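Local coordinates for protein FkbI (Streptomyces hygroscopicus, PDB 1R2J) that probably acts as an FAD-dependent acyl-ACP dehydrogenase in making the methoxymalonyl extender unit of the polyketide immunosuppressant FK520, at residues D5-D10 against D36-A41; G58-H63 against S73-Q78; A82-R87 against H151-G156; Q320-A325 against H331-A336. All coordinates share one frame; numbering follows the deposited sequence.

Overall arrangement
Interactions 1, 2 and 3 are buried, whereas interaction 4 is partly buried and reaches the surface at Ala325. Interactions 1 and 2 touch, their centres about 9 Å apart, and together join the first helix, a following loop and two helices of the N-terminal domain. Helix 69-88 serves both interaction 2 and interaction 3, the latter carrying it onto a strand of the middle domain close to the FAD site. Interaction 4 lies in the C-terminal domain, about 37 Å from interaction 3 between centres. No hydrogen bond crosses any of the four: leucine methyls meet in the first, a thioether and a ring in the second, a threonine methyl in the third, leucine and imidazole in the fourth.

Interaction 1: D5-D10 against D36-A41; sequences DALLTD and DGLLCA
Leu38 sends its CD1 methyl toward two consecutive leucines of helix 5-12, and the three side chains meet through branch ends. From Leu38 CD1, the CD2 of Leu7 lies 4.1 Å away and the CD2 of Leu8 lies 4.2 Å away. The two directions open by about 64° at Leu38 CD1, so one methyl faces a pair rather than a single mate. The approaches differ: Leu7 and Leu38 cross obliquely, while Leu8 and Leu38 run past one another in opposite directions. Leu7 CG stands opposite its backbone N (chi1 171°), which carries the isobutyl group out toward the loop. Leu8 leaves its helix more tangentially, and only its end swings in, where it also lies by the Phe60 ring of helix 54-67. This is packing inside the helical N-terminal domain of the acyl-CoA dehydrogenase fold, where the first helix is laid against the loop that follows helix 27-35. That loop begins with a Schellman motif: Gly37 has a positive phi of 85°, and a side chain here would collide with the Asp36 carbonyl oxygen. The next residue, Leu38, points its side chain at the helix, and it packs on Leu50 as well. On the other side of Gly37 in the chain, Asp36 OD2 makes a salt bridge with Arg32 NH1, and Leu7 packs on that same arginine. Leu39 serves another neighbour, touching Met75 and Gln78 of helix 69-88.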
loop_
_atom_site.group_PDB
_atom_site.type_symbol
_atom_site.label_atom_id
_atom_site.label_comp_id
_atom_site.label_asym_id
_atom_site.label_seq_id
_atom_site.Cartn_x
_atom_site.Cartn_y
_atom_site.Cartn_z
ATOM N N ASP A 5 3.215 -7.122 -16.664
ATOM C CA ASP A 5 3.289 -8.133 -15.619
ATOM C C ASP A 5 4.456 -9.071 -15.886
ATOM O O ASP A 5 5.162 -9.462 -14.960
ATOM C CB ASP A 5 1.986 -8.928 -15.549
ATOM C CG ASP A 5 0.779 -8.054 -15.231
ATOM O OD1 ASP A 5 0.946 -6.864 -14.891
ATOM O OD2 ASP A 5 -0.343 -8.573 -15.330
ATOM N N ALA A 6 4.662 -9.424 -17.153
ATOM C CA ALA A 6 5.758 -10.315 -17.520
ATOM C C ALA A 6 7.074 -9.677 -17.102
ATOM O O ALA A 6 7.971 -10.344 -16.574
ATOM C CB ALA A 6 5.753 -10.571 -19.023
ATOM N N LEU A 7 7.177 -8.371 -17.331
ATOM C CA LEU A 7 8.367 -7.613 -16.982
ATOM C C LEU A 7 8.677 -7.710 -15.485
ATOM O O LEU A 7 9.836 -7.894 -15.110
ATOM C CB LEU A 7 8.185 -6.137 -17.364
ATOM C CG LEU A 7 9.268 -5.168 -16.877
ATOM C CD1 LEU A 7 10.549 -5.421 -17.642
ATOM C CD2 LEU A 7 8.813 -3.726 -17.080
ATOM N N LEU A 8 7.641 -7.583 -14.652
ATOM C CA LEU A 8 7.766 -7.627 -13.194
ATOM C C LEU A 8 8.047 -9.036 -12.723
ATOM O O LEU A 8 8.693 -9.252 -11.688
ATOM C CB LEU A 8 6.476 -7.160 -12.520
ATOM C CG LEU A 8 6.549 -5.703 -12.082
ATOM C CD1 LEU A 8 7.633 -5.535 -11.008
ATOM C CD2 LEU A 8 6.839 -4.851 -13.290
ATOM N N THR A 9 7.540 -10.009 -13.476
ATOM C CA THR A 9 7.792 -11.389 -13.092
ATOM C C THR A 9 9.273 -11.545 -13.267
ATOM O O THR A 9 9.912 -12.300 -12.526
ATOM C CB THR A 9 7.259 -12.482 -14.043
ATOM O OG1 THR A 9 7.957 -12.438 -15.292
ATOM C CG2 THR A 9 5.774 -12.350 -14.226
ATOM N N ASP A 10 9.874 -10.920 -14.285
ATOM C CA ASP A 10 11.274 -11.231 -14.283
ATOM C C ASP A 10 12.274 -10.328 -13.598
ATOM O O ASP A 10 13.405 -10.719 -13.323
ATOM C CB ASP A 10 11.841 -11.812 -15.616
ATOM C CG ASP A 10 10.841 -12.504 -16.545
ATOM O OD1 ASP A 10 10.617 -12.052 -17.674
ATOM O OD2 ASP A 10 10.326 -13.553 -16.109
ATOM N N ASP A 36 9.583 4.369 -15.165
ATOM C CA ASP A 36 8.762 3.744 -16.202
ATOM C C ASP A 36 7.288 4.088 -15.998
ATOM O O ASP A 36 6.444 3.704 -16.807
ATOM C CB ASP A 36 8.896 2.217 -16.196
ATOM C CG ASP A 36 10.260 1.734 -16.669
ATOM O OD1 ASP A 36 10.889 2.415 -17.508
ATOM O OD2 ASP A 36 10.690 0.652 -16.210
ATOM N N GLY A 37 6.976 4.797 -14.915
ATOM C CA GLY A 37 5.593 5.153 -14.641
ATOM C C GLY A 37 4.828 4.064 -13.898
ATOM O O GLY A 37 3.648 4.227 -13.564
ATOM N N LEU A 38 5.486 2.936 -13.654
ATOM C CA LEU A 38 4.845 1.846 -12.935
ATOM C C LEU A 38 4.885 2.304 -11.478
ATOM O O LEU A 38 5.602 3.245 -11.159
ATOM C CB LEU A 38 5.630 0.549 -13.141
ATOM C CG LEU A 38 5.905 0.201 -14.608
ATOM C CD1 LEU A 38 6.947 -0.907 -14.681
ATOM C CD2 LEU A 38 4.611 -0.214 -15.303
ATOM N N LEU A 39 4.131 1.668 -10.593
ATOM C CA LEU A 39 4.118 2.116 -9.194
ATOM C C LEU A 39 3.350 3.429 -9.108
ATOM O O LEU A 39 2.999 3.880 -8.023
ATOM C CB LEU A 39 5.543 2.349 -8.672
ATOM C CG LEU A 39 6.415 1.151 -8.288
ATOM C CD1 LEU A 39 6.504 0.152 -9.427
ATOM C CD2 LEU A 39 7.783 1.659 -7.915
ATOM N N CYS A 40 3.089 4.008 -10.277
ATOM C CA CYS A 40 2.396 5.283 -10.443
ATOM C C CYS A 40 1.449 5.225 -11.633
ATOM O O CYS A 40 0.960 6.261 -12.083
ATOM C CB CYS A 40 3.421 6.365 -10.769
ATOM S SG CYS A 40 3.563 7.685 -9.620
ATOM N N ALA A 41 1.217 4.020 -12.145
ATOM C CA ALA A 41 0.407 3.805 -13.337
ATOM C C ALA A 41 -0.825 4.674 -13.595
ATOM O O ALA A 41 -1.119 4.975 -14.749
ATOM C CB ALA A 41 0.026 2.328 -13.436
#

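Interaction 2: G58-H63 against S73-Q78; sequences GEFTAH and SVMTSQ
One methyl group carries nearly all of this contact: CE of Met75 reaches across to two residues of the facing helix, coming 3.5 Å from Phe60 CE2 and 3.7 Å from Thr61 OG1. It is a Met-aromatic contact between helices 54-67 and 69-88, neighbours in sequence and in the helical N-terminal domain of the acyl-CoA dehydrogenase fold. The sulfur stands farther back than the methyl, with SD 5.1 Å from the centroid of the Phe60 ring and 32° off its normal, an oblique approach. The shape of the methionine explains the reach. Its chain is extended through CG (chi2 179°) and then bends at the sulfur, bringing CE beside both partners. Phe60 and Met75 are inclined to each other, whereas Thr61 and Met75 slide past in opposite senses. The Thr61 hydroxyl is not left to the methyl, since OG1 hydrogen-bonds to Asn57 O within its own helix. Other elements close in around the contact: Phe60 also packs on Asp5 of helix 5-12, and Thr61 and Thr76 both touch Ser228 of helix 219-248. The FAD is not touched, lying about 12 Å from the Met75 side chain; the side chain of Thr144, an FAD-binding residue, is about 9 Å from it. Beside Met75, Ser73 O accepts two bonds from the same face of its plane, from Ser77 N and from Thr76 OG1, the latter 2.6 Å away and tilted 28° from the carbonyl plane.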
loop_
_atom_site.group_PDB
_atom_site.type_symbol
_atom_site.label_atom_id
_atom_site.label_comp_id
_atom_site.label_asym_id
_atom_site.label_seq_id
_atom_site.Cartn_x
_atom_site.Cartn_y
_atom_site.Cartn_z
ATOM N N GLY A 58 -5.001 -1.923 -11.177
ATOM C CA GLY A 58 -5.357 -2.835 -10.099
ATOM C C GLY A 58 -4.848 -4.247 -10.318
ATOM O O GLY A 58 -4.194 -4.825 -9.447
ATOM N N GLU A 59 -5.158 -4.817 -11.477
ATOM C CA GLU A 59 -4.697 -6.161 -11.788
ATOM C C GLU A 59 -3.175 -6.176 -11.841
ATOM O O GLU A 59 -2.549 -7.177 -11.507
ATOM C CB GLU A 59 -5.297 -6.634 -13.115
ATOM C CG GLU A 59 -6.824 -6.565 -13.100
ATOM C CD GLU A 59 -7.482 -7.248 -14.282
ATOM O OE1 GLU A 59 -7.021 -7.044 -15.426
ATOM O OE2 GLU A 59 -8.475 -7.980 -14.062
ATOM N N PHE A 60 -2.577 -5.057 -12.240
ATOM C CA PHE A 60 -1.124 -4.973 -12.298
ATOM C C PHE A 60 -0.577 -5.010 -10.870
ATOM O O PHE A 60 0.434 -5.666 -10.594
ATOM C CB PHE A 60 -0.677 -3.681 -13.000
ATOM C CG PHE A 60 0.805 -3.413 -12.893
ATOM C CD1 PHE A 60 1.734 -4.400 -13.222
ATOM C CD2 PHE A 60 1.270 -2.177 -12.452
ATOM C CE1 PHE A 60 3.106 -4.157 -13.107
ATOM C CE2 PHE A 60 2.634 -1.922 -12.334
ATOM C CZ PHE A 60 3.556 -2.914 -12.660
ATOM N N THR A 61 -1.264 -4.304 -9.974
ATOM C CA THR A 61 -0.887 -4.234 -8.568
ATOM C C THR A 61 -1.062 -5.616 -7.935
ATOM O O THR A 61 -0.245 -6.047 -7.122
ATOM C CB THR A 61 -1.761 -3.194 -7.817
ATOM O OG1 THR A 61 -1.518 -1.893 -8.365
ATOM C CG2 THR A 61 -1.435 -3.173 -6.321
ATOM N N ALA A 62 -2.127 -6.305 -8.332
ATOM C CA ALA A 62 -2.406 -7.646 -7.831
ATOM C C ALA A 62 -1.268 -8.572 -8.242
ATOM O O ALA A 62 -0.772 -9.355 -7.438
ATOM C CB ALA A 62 -3.739 -8.161 -8.402
ATOM N N HIS A 63 -0.846 -8.476 -9.500
ATOM C CA HIS A 63 0.232 -9.331 -9.991
ATOM C C HIS A 63 1.542 -9.077 -9.242
ATOM O O HIS A 63 2.258 -10.017 -8.894
ATOM C CB HIS A 63 0.438 -9.130 -11.493
ATOM C CG HIS A 63 1.472 -10.039 -12.078
ATOM N ND1 HIS A 63 2.761 -9.629 -12.344
ATOM C CD2 HIS A 63 1.417 -11.350 -12.410
ATOM C CE1 HIS A 63 3.456 -10.649 -12.814
ATOM N NE2 HIS A 63 2.664 -11.705 -12.863
ATOM N N SER A 73 3.961 -2.777 -1.722
ATOM C CA SER A 73 3.733 -1.706 -0.756
ATOM C C SER A 73 4.335 -0.385 -1.229
ATOM O O SER A 73 3.801 0.685 -0.936
ATOM C CB SER A 73 4.300 -2.095 0.610
ATOM O OG SER A 73 3.526 -3.134 1.192
ATOM N N VAL A 74 5.444 -0.467 -1.963
ATOM C CA VAL A 74 6.100 0.724 -2.488
ATOM C C VAL A 74 5.205 1.348 -3.547
ATOM O O VAL A 74 5.095 2.572 -3.634
ATOM C CB VAL A 74 7.481 0.385 -3.104
ATOM C CG1 VAL A 74 8.120 1.639 -3.694
ATOM C CG2 VAL A 74 8.387 -0.189 -2.033
ATOM N N MET A 75 4.562 0.498 -4.348
ATOM C CA MET A 75 3.651 0.957 -5.393
ATOM C C MET A 75 2.466 1.662 -4.751
ATOM O O MET A 75 1.971 2.664 -5.270
ATOM C CB MET A 75 3.108 -0.219 -6.210
ATOM C CG MET A 75 4.142 -0.997 -6.986
ATOM S SD MET A 75 3.397 -2.380 -7.893
ATOM C CE MET A 75 2.140 -1.511 -8.881
ATOM N N THR A 76 1.992 1.122 -3.631
ATOM C CA THR A 76 0.854 1.731 -2.950
ATOM C C THR A 76 1.241 3.101 -2.387
ATOM O O THR A 76 0.474 4.052 -2.495
ATOM C CB THR A 76 0.281 0.804 -1.808
ATOM O OG1 THR A 76 1.173 0.782 -0.691
ATOM C CG2 THR A 76 0.119 -0.621 -2.309
ATOM N N SER A 77 2.434 3.205 -1.804
ATOM C CA SER A 77 2.895 4.473 -1.246
ATOM C C SER A 77 3.092 5.488 -2.372
ATOM O O SER A 77 2.669 6.641 -2.265
ATOM C CB SER A 77 4.207 4.274 -0.491
ATOM O OG SER A 77 4.015 3.443 0.640
ATOM N N GLN A 78 3.743 5.047 -3.445
ATOM C CA GLN A 78 3.978 5.887 -4.610
ATOM C C GLN A 78 2.647 6.387 -5.144
ATOM O O GLN A 78 2.440 7.591 -5.317
ATOM C CB GLN A 78 4.662 5.088 -5.720
ATOM C CG GLN A 78 6.174 5.203 -5.778
ATOM C CD GLN A 78 6.648 6.627 -6.001
ATOM O OE1 GLN A 78 6.752 7.403 -5.061
ATOM N NE2 GLN A 78 6.927 6.977 -7.253
#

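Interaction 3: A82-R87 against H151-G156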
loop_
_atom_site.group_PDB
_atom_site.type_symbol
_atom_site.label_atom_id
_atom_site.label_comp_id
_atom_site.label_asym_id
_atom_site.label_seq_id
_atom_site.Cartn_x
_atom_site.Cartn_y
_atom_site.Cartn_z
ATOM N N ALA A 82 1.043 10.232 -5.196
ATOM C CA ALA A 82 0.688 10.845 -6.469
ATOM C C ALA A 82 -0.767 11.290 -6.467
ATOM O O ALA A 82 -1.089 12.401 -6.894
ATOM C CB ALA A 82 0.933 9.856 -7.613
ATOM N N TRP A 83 -1.639 10.404 -5.993
ATOM C CA TRP A 83 -3.070 10.677 -5.911
ATOM C C TRP A 83 -3.339 11.855 -4.980
ATOM O O TRP A 83 -4.118 12.748 -5.301
ATOM C CB TRP A 83 -3.811 9.437 -5.400
ATOM C CG TRP A 83 -5.238 9.696 -5.044
ATOM C CD1 TRP A 83 -5.785 9.701 -3.792
ATOM C CD2 TRP A 83 -6.301 10.011 -5.949
ATOM N NE1 TRP A 83 -7.125 10.000 -3.865
ATOM C CE2 TRP A 83 -7.468 10.193 -5.176
ATOM C CE3 TRP A 83 -6.380 10.157 -7.340
ATOM C CZ2 TRP A 83 -8.703 10.514 -5.747
ATOM C CZ3 TRP A 83 -7.607 10.478 -7.908
ATOM C CH2 TRP A 83 -8.752 10.652 -7.111
ATOM N N THR A 84 -2.695 11.843 -3.820
ATOM C CA THR A 84 -2.860 12.914 -2.846
ATOM C C THR A 84 -2.507 14.281 -3.447
ATOM O O THR A 84 -3.209 15.270 -3.222
ATOM C CB THR A 84 -1.973 12.660 -1.607
ATOM O OG1 THR A 84 -2.341 11.411 -1.007
ATOM C CG2 THR A 84 -2.144 13.775 -0.583
ATOM N N VAL A 85 -1.426 14.336 -4.218
ATOM C CA VAL A 85 -1.001 15.591 -4.819
ATOM C C VAL A 85 -1.910 16.032 -5.957
ATOM O O VAL A 85 -2.173 17.218 -6.129
ATOM C CB VAL A 85 0.455 15.508 -5.342
ATOM C CG1 VAL A 85 0.857 16.817 -5.975
ATOM C CG2 VAL A 85 1.402 15.165 -4.196
ATOM N N GLN A 86 -2.410 15.083 -6.732
ATOM C CA GLN A 86 -3.265 15.463 -7.835
ATOM C C GLN A 86 -4.717 15.670 -7.393
ATOM O O GLN A 86 -5.549 16.142 -8.167
ATOM C CB GLN A 86 -3.144 14.422 -8.950
ATOM C CG GLN A 86 -4.170 13.329 -8.934
ATOM C CD GLN A 86 -5.381 13.709 -9.737
ATOM O OE1 GLN A 86 -5.261 14.173 -10.870
ATOM N NE2 GLN A 86 -6.560 13.522 -9.158
ATOM N N ARG A 87 -5.015 15.341 -6.140
ATOM C CA ARG A 87 -6.364 15.519 -5.608
ATOM C C ARG A 87 -6.442 16.803 -4.776
ATOM O O ARG A 87 -7.503 17.418 -4.665
ATOM C CB ARG A 87 -6.763 14.322 -4.738
ATOM C CG ARG A 87 -8.204 14.369 -4.223
ATOM C CD ARG A 87 -9.212 14.298 -5.368
ATOM N NE ARG A 87 -10.588 14.552 -4.936
ATOM C CZ ARG A 87 -11.638 14.586 -5.757
ATOM N NH1 ARG A 87 -11.475 14.379 -7.060
ATOM N NH2 ARG A 87 -12.853 14.837 -5.284
ATOM N N HIS A 151 10.768 12.277 -1.609
ATOM C CA HIS A 151 9.713 13.157 -1.125
ATOM C C HIS A 151 8.896 12.523 -0.009
ATOM O O HIS A 151 8.537 11.345 -0.074
ATOM C CB HIS A 151 8.763 13.525 -2.267
ATOM C CG HIS A 151 9.424 14.242 -3.402
ATOM N ND1 HIS A 151 10.088 15.439 -3.240
ATOM C CD2 HIS A 151 9.521 13.930 -4.715
ATOM C CE1 HIS A 151 10.567 15.834 -4.406
ATOM N NE2 HIS A 151 10.236 14.936 -5.318
ATOM N N LEU A 152 8.598 13.314 1.015
ATOM C CA LEU A 152 7.796 12.831 2.126
ATOM C C LEU A 152 6.519 13.652 2.173
ATOM O O LEU A 152 6.553 14.855 2.436
ATOM C CB LEU A 152 8.559 12.957 3.447
ATOM C CG LEU A 152 9.697 11.962 3.725
ATOM C CD1 LEU A 152 9.166 10.535 3.648
ATOM C CD2 LEU A 152 10.812 12.145 2.727
ATOM N N VAL A 153 5.398 13.002 1.883
ATOM C CA VAL A 153 4.103 13.669 1.894
ATOM C C VAL A 153 3.582 13.570 3.318
ATOM O O VAL A 153 3.090 12.522 3.746
ATOM C CB VAL A 153 3.138 12.989 0.918
ATOM C CG1 VAL A 153 1.828 13.761 0.847
ATOM C CG2 VAL A 153 3.782 12.915 -0.452
ATOM N N VAL A 154 3.699 14.676 4.046
ATOM C CA VAL A 154 3.312 14.732 5.452
ATOM C C VAL A 154 2.000 15.440 5.776
ATOM O O VAL A 154 1.740 16.550 5.305
ATOM C CB VAL A 154 4.446 15.393 6.274
ATOM C CG1 VAL A 154 4.094 15.438 7.750
ATOM C CG2 VAL A 154 5.728 14.628 6.064
ATOM N N PHE A 155 1.189 14.781 6.600
ATOM C CA PHE A 155 -0.094 15.312 7.047
ATOM C C PHE A 155 0.119 15.950 8.416
ATOM O O PHE A 155 0.966 15.498 9.192
ATOM C CB PHE A 155 -1.129 14.188 7.172
ATOM C CG PHE A 155 -1.825 13.848 5.881
ATOM C CD1 PHE A 155 -3.064 14.396 5.582
ATOM C CD2 PHE A 155 -1.243 12.980 4.970
ATOM C CE1 PHE A 155 -3.715 14.081 4.397
ATOM C CE2 PHE A 155 -1.889 12.659 3.781
ATOM C CZ PHE A 155 -3.126 13.210 3.496
ATOM N N GLY A 156 -0.654 16.991 8.710
ATOM C CA GLY A 156 -0.529 17.673 9.985
ATOM C C GLY A 156 -1.624 18.697 10.218
ATOM O O GLY A 156 -2.516 18.859 9.381
#
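Apolar contact comes first: Thr84 of helix 69-88 sets its CG2 methyl against two side chains of strand 151-156. CG2 lies 4.2 Å from Val153 CG1 and equally 4.2 Å from Phe155 CZ, and the two directions diverge by about 84° at the methyl. The Val153 side chain leaves the strand toward the helix. Phe155 starts off to the side and only its ring end approaches, obliquely to the methyl. With chi1 at -60°, CG2 stands opposite the Thr84 backbone N and faces the strand while OG1 is turned elsewhere. Both Val153 and Phe155 also pack on Val165 of the adjoining strand 164-169.

Polar contacts belong to each partner's own surroundings, for none joins helix to strand. Thr84 OG1 hydrogen-bonds to Met80 O, one turn back, and also pairs with Ser221 OG, which satisfies the hydroxyl beside its apolar neighbours. On the strand, Val153 makes backbone bonds with Ala108 and Gly110, and Phe155 O accepts from Lys140 NZ.

The Thr84 methyl, with Val153 and Phe155, thus joins the helical N-terminal part to the middle beta domain, as in the acyl-CoA dehydrogenase fold; the Phe155 side chain lies about 4 Å from those of Val109 and Phe111, both FAD-binding residues, and about 7 Å from the FAD itself.

Interaction 4: Q320-A325 against H331-A336; sequences QVLASA and HVVERA
Leu322 and Val333 form the buried, better packed side of this contact, two side chains meeting at their methyls. Leu322 CD1 lies 4.1 Å from Val333 CG2, and the CD2 branch of Leu322 is 3.9 Å from the same methyl, so both ends of the leucine lie near one branch of the valine, CD2 being the less certain of the two. With chi1 at 173°, Val333 has CG1 opposite its backbone N, which leaves CG2 directed at Leu322. Val333 also packs on Ala318 and Ala319 of helix 297-322 and on Ala243 of helix 219-248. The elements joined are the last turn of helix 297-322 and the start of helix 332-345, successive helices of the C-terminal helical domain, the bundle of the acyl-CoA dehydrogenase fold. His331 holds the N-cap position, its O accepting from Arg335 N at 2.7 Å. Its ring slants across the end of Leu322, where the 2.9 Å between NE2 of His331 and CD2 of Leu322 is too short for such a pair, so the exact placing there is doubtful. At the ring edge, in its plane, lies Val333 N, 3.1 Å from His331 CD2. Toward solvent the fit slackens: Ala325, exposed, meets the same ring through its carbonyl, with Ala325 O 3.6 Å from His331 ND1 and no hydrogen bond made. Replacing His331 by an alanine removes the ring that meets both Leu322 and the Ala325 carbonyl, and is likely to leave the Leu322 end less enclosed.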
loop_
_atom_site.group_PDB
_atom_site.type_symbol
_atom_site.label_atom_id
_atom_site.label_comp_id
_atom_site.label_asym_id
_atom_site.label_seq_id
_atom_site.Cartn_x
_atom_site.Cartn_y
_atom_site.Cartn_z
ATOM N N GLN A 320 -1.147 -24.419 5.430
ATOM C CA GLN A 320 -1.568 -25.735 5.904
ATOM C C GLN A 320 -1.328 -26.784 4.816
ATOM O O GLN A 320 -0.801 -27.862 5.083
ATOM C CB GLN A 320 -3.050 -25.708 6.274
ATOM C CG GLN A 320 -3.563 -27.010 6.877
ATOM C CD GLN A 320 -3.054 -27.218 8.283
ATOM O OE1 GLN A 320 -3.077 -28.334 8.812
ATOM N NE2 GLN A 320 -2.597 -26.138 8.904
ATOM N N VAL A 321 -1.723 -26.457 3.591
ATOM C CA VAL A 321 -1.561 -27.351 2.448
ATOM C C VAL A 321 -0.094 -27.695 2.201
ATOM O O VAL A 321 0.274 -28.872 2.100
ATOM C CB VAL A 321 -2.165 -26.708 1.174
ATOM C CG1 VAL A 321 -1.884 -27.582 -0.053
ATOM C CG2 VAL A 321 -3.682 -26.534 1.359
ATOM N N LEU A 322 0.748 -26.669 2.113
ATOM C CA LEU A 322 2.168 -26.901 1.887
ATOM C C LEU A 322 2.847 -27.606 3.044
ATOM O O LEU A 322 3.848 -28.285 2.855
ATOM C CB LEU A 322 2.889 -25.587 1.591
ATOM C CG LEU A 322 2.862 -25.282 0.096
ATOM C CD1 LEU A 322 1.499 -24.722 -0.295
ATOM C CD2 LEU A 322 3.961 -24.306 -0.235
ATOM N N ALA A 323 2.300 -27.440 4.243
ATOM C CA ALA A 323 2.857 -28.064 5.429
ATOM C C ALA A 323 4.357 -27.785 5.595
ATOM O O ALA A 323 4.808 -26.651 5.446
ATOM C CB ALA A 323 2.592 -29.584 5.394
ATOM N N SER A 324 5.133 -28.826 5.881
ATOM C CA SER A 324 6.567 -28.653 6.093
ATOM C C SER A 324 7.278 -28.026 4.906
ATOM O O SER A 324 8.289 -27.349 5.079
ATOM C CB SER A 324 7.234 -29.986 6.443
ATOM O OG SER A 324 7.367 -30.811 5.304
ATOM N N ALA A 325 6.756 -28.236 3.703
ATOM C CA ALA A 325 7.378 -27.668 2.507
ATOM C C ALA A 325 7.278 -26.134 2.463
ATOM O O ALA A 325 8.121 -25.470 1.866
ATOM C CB ALA A 325 6.750 -28.270 1.254
ATOM N N HIS A 331 9.806 -18.600 1.460
ATOM C CA HIS A 331 8.525 -18.956 0.855
ATOM C C HIS A 331 7.379 -17.984 0.628
ATOM O O HIS A 331 6.966 -17.287 1.537
ATOM C CB HIS A 331 7.938 -20.166 1.604
ATOM C CG HIS A 331 7.289 -21.173 0.704
ATOM N ND1 HIS A 331 7.951 -22.290 0.237
ATOM C CD2 HIS A 331 6.065 -21.191 0.124
ATOM C CE1 HIS A 331 7.167 -22.945 -0.601
ATOM N NE2 HIS A 331 6.021 -22.296 -0.691
ATOM N N VAL A 332 6.859 -18.017 -0.602
ATOM C CA VAL A 332 5.713 -17.200 -0.997
ATOM C C VAL A 332 4.594 -17.378 0.027
ATOM O O VAL A 332 3.970 -16.413 0.447
ATOM C CB VAL A 332 5.136 -17.596 -2.393
ATOM C CG1 VAL A 332 6.039 -17.095 -3.483
ATOM C CG2 VAL A 332 4.978 -19.115 -2.496
ATOM N N VAL A 333 4.344 -18.617 0.429
ATOM C CA VAL A 333 3.291 -18.878 1.401
ATOM C C VAL A 333 3.716 -18.387 2.780
ATOM O O VAL A 333 2.901 -17.858 3.534
ATOM C CB VAL A 333 2.919 -20.377 1.430
ATOM C CG1 VAL A 333 1.944 -20.654 2.556
ATOM C CG2 VAL A 333 2.262 -20.757 0.102
ATOM N N GLU A 334 5.000 -18.539 3.085
ATOM C CA GLU A 334 5.564 -18.083 4.354
ATOM C C GLU A 334 5.348 -16.578 4.506
ATOM O O GLU A 334 4.880 -16.101 5.540
ATOM C CB GLU A 334 7.068 -18.374 4.383
ATOM C CG GLU A 334 7.877 -17.355 5.199
ATOM C CD GLU A 334 7.593 -17.494 6.662
ATOM O OE1 GLU A 334 7.794 -16.529 7.426
ATOM O OE2 GLU A 334 7.165 -18.602 7.041
ATOM N N ARG A 335 5.723 -15.840 3.467
ATOM C CA ARG A 335 5.591 -14.390 3.438
ATOM C C ARG A 335 4.132 -13.931 3.366
ATOM O O ARG A 335 3.761 -12.929 3.980
ATOM C CB ARG A 335 6.368 -13.822 2.244
ATOM C CG ARG A 335 7.873 -14.005 2.350
ATOM C CD ARG A 335 8.611 -13.340 1.199
ATOM N NE ARG A 335 8.557 -14.105 -0.047
ATOM C CZ ARG A 335 7.730 -13.865 -1.058
ATOM N NH1 ARG A 335 6.857 -12.873 -0.989
ATOM N NH2 ARG A 335 7.794 -14.610 -2.155
ATOM N N ALA A 336 3.311 -14.657 2.610
ATOM C CA ALA A 336 1.896 -14.310 2.486
ATOM C C ALA A 336 1.243 -14.330 3.866
ATOM O O ALA A 336 0.450 -13.457 4.207
ATOM C CB ALA A 336 1.184 -15.306 1.565
#